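Local atomic coordinates of succinylglutamate desuccinylase/aspartoacylase (Shewanella frigidimarina, PDB entry 3LWU), a protein that binds zinc and is probably a hydrolase of the succinylglutamate desuccinylase/aspartoacylase family, acting on ester bonds. Residues V28-L33 against A95-I100. Numbering follows the deposited sequence.
Sequences VQVGEL and ANPLGI
A methyl of Val30, CG2, comes up to the CG corner of the Pro97 ring at 4.3 Å. The contact sets strand 24-32, which pairs antiparallel with strand 38-46, against the short helix 97-100 of the zinc-dependent M14-type catalytic domain. Farther along, Leu33 CD2 approaches Leu98 CD1 to 4.2 Å, the two leucines crossing at a slant. These are the closest approaches in the pairing. The backbones stay well apart, with 8.3 Å between Val30 CA and Asn96 CA, and only 116 Å² is buried between the segments, so this is light apolar packing.

Torsions explain how the leucines meet. In Leu98, the CB bond points at segment 28-33, and CG, anti to the backbone N (chi1 179°), then carries CD1 along the strand to Leu33 CD2. In Leu33, CG is instead anti to the carbonyl carbon (chi1 -63°), which brings CD2 to Leu98 although CB does not point there.

The tighter packing is around Val30, which is buried and also touches Leu174 and Asn177 of helix 170-182 and Leu39 and Val41 of the neighbouring strand. The opposite side of the strand is looser: Gln29 is exposed, and its NE2 makes a weak bond to the O of Gly31. Beyond Leu33, the second subunit closes in, its Leu373 packing on both Leu33 and Leu98, while Glu32 forms a salt bridge with Arg342 of that subunit.

Asn96 fixes the start of the helix as its N-cap. Its ND2 is bound to the O of Val62, next to the zinc ligand His63. Its OD1 receives the N-H of Gly99 at 3.2 Å, nearly straight at 168°, with the donor lying above the carbonyl plane.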
loop_
_atom_site.group_PDB
_atom_site.type_symbol
_atom_site.label_atom_id
_atom_site.label_comp_id
_atom_site.label_asym_id
_atom_site.label_seq_id
_atom_site.Cartn_x
_atom_site.Cartn_y
_atom_site.Cartn_z
ATOM N N VAL A 28 -18.936 13.829 -16.104
ATOM C CA VAL A 28 -19.433 12.484 -16.317
ATOM C C VAL A 28 -19.107 11.631 -15.098
ATOM O O VAL A 28 -17.966 11.671 -14.587
ATOM C CB VAL A 28 -18.787 11.851 -17.535
ATOM C CG1 VAL A 28 -19.129 10.376 -17.595
ATOM C CG2 VAL A 28 -19.324 12.521 -18.798
ATOM N N GLN A 29 -20.092 10.870 -14.634
ATOM C CA GLN A 29 -19.887 9.993 -13.487
ATOM C C GLN A 29 -19.359 8.632 -13.923
ATOM O O GLN A 29 -19.982 7.962 -14.733
ATOM C CB GLN A 29 -21.164 9.842 -12.670
ATOM C CG GLN A 29 -20.871 9.154 -11.303
ATOM C CD GLN A 29 -22.092 9.093 -10.366
ATOM O OE1 GLN A 29 -22.906 9.992 -10.332
ATOM N NE2 GLN A 29 -22.194 8.025 -9.608
ATOM N N VAL A 30 -18.227 8.228 -13.363
ATOM C CA VAL A 30 -17.522 7.029 -13.791
ATOM C C VAL A 30 -17.512 5.902 -12.770
ATOM O O VAL A 30 -17.054 4.802 -13.088
ATOM C CB VAL A 30 -16.096 7.341 -14.264
ATOM C CG1 VAL A 30 -16.159 8.301 -15.518
ATOM C CG2 VAL A 30 -15.160 7.921 -13.135
ATOM N N GLY A 31 -18.040 6.171 -11.568
ATOM C CA GLY A 31 -18.082 5.224 -10.482
ATOM C C GLY A 31 -18.549 5.895 -9.202
ATOM O O GLY A 31 -19.000 7.029 -9.231
ATOM N N GLU A 32 -18.419 5.203 -8.077
ATOM C CA GLU A 32 -18.944 5.683 -6.805
ATOM C C GLU A 32 -18.132 5.099 -5.641
ATOM O O GLU A 32 -17.803 3.931 -5.631
ATOM C CB GLU A 32 -20.398 5.233 -6.713
ATOM C CG GLU A 32 -21.227 5.864 -5.638
ATOM C CD GLU A 32 -22.666 5.285 -5.561
ATOM O OE1 GLU A 32 -22.926 4.136 -6.102
ATOM O OE2 GLU A 32 -23.530 6.029 -4.987
ATOM N N LEU A 33 -17.839 5.923 -4.631
ATOM C CA LEU A 33 -17.078 5.494 -3.459
ATOM C C LEU A 33 -18.005 5.032 -2.344
ATOM O O LEU A 33 -19.144 5.425 -2.309
ATOM C CB LEU A 33 -16.189 6.630 -2.991
ATOM C CG LEU A 33 -15.116 7.096 -3.987
ATOM C CD1 LEU A 33 -14.403 8.330 -3.476
ATOM C CD2 LEU A 33 -14.097 6.014 -4.217
ATOM N N ALA A 95 -8.954 11.897 -15.765
ATOM C CA ALA A 95 -9.941 10.929 -16.224
ATOM C C ALA A 95 -10.091 9.717 -15.321
ATOM O O ALA A 95 -10.964 8.903 -15.559
ATOM C CB ALA A 95 -9.638 10.483 -17.676
ATOM N N ASN A 96 -9.247 9.570 -14.300
ATOM C CA ASN A 96 -9.381 8.467 -13.376
ATOM C C ASN A 96 -9.222 8.954 -11.956
ATOM O O ASN A 96 -8.172 8.740 -11.323
ATOM C CB ASN A 96 -8.378 7.357 -13.711
ATOM C CG ASN A 96 -8.509 6.151 -12.763
ATOM O OD1 ASN A 96 -9.415 6.135 -11.924
ATOM N ND2 ASN A 96 -7.619 5.134 -12.906
ATOM N N PRO A 97 -10.254 9.628 -11.425
ATOM C CA PRO A 97 -10.105 10.226 -10.087
ATOM C C PRO A 97 -9.710 9.219 -9.011
ATOM O O PRO A 97 -8.908 9.551 -8.112
ATOM C CB PRO A 97 -11.467 10.890 -9.829
ATOM C CG PRO A 97 -12.380 10.274 -10.835
ATOM C CD PRO A 97 -11.541 9.979 -12.029
ATOM N N LEU A 98 -10.193 7.979 -9.113
ATOM C CA LEU A 98 -9.845 6.959 -8.088
ATOM C C LEU A 98 -8.342 6.739 -8.082
ATOM O O LEU A 98 -7.712 6.789 -7.035
ATOM C CB LEU A 98 -10.582 5.625 -8.326
ATOM C CG LEU A 98 -10.340 4.429 -7.393
ATOM C CD1 LEU A 98 -10.533 4.685 -5.906
ATOM C CD2 LEU A 98 -11.299 3.321 -7.856
ATOM N N GLY A 99 -7.765 6.540 -9.259
ATOM C CA GLY A 99 -6.336 6.319 -9.383
ATOM C C GLY A 99 -5.515 7.560 -9.019
ATOM O O GLY A 99 -4.485 7.459 -8.385
ATOM N N ILE A 100 -5.965 8.725 -9.439
ATOM C CA ILE A 100 -5.211 9.983 -9.235
ATOM C C ILE A 100 -5.095 10.294 -7.758
ATOM O O ILE A 100 -4.063 10.822 -7.314
ATOM C CB ILE A 100 -5.936 11.156 -9.954
ATOM C CG1 ILE A 100 -5.804 11.009 -11.463
ATOM C CG2 ILE A 100 -5.443 12.577 -9.477
ATOM C CD1 ILE A 100 -6.933 11.710 -12.276
#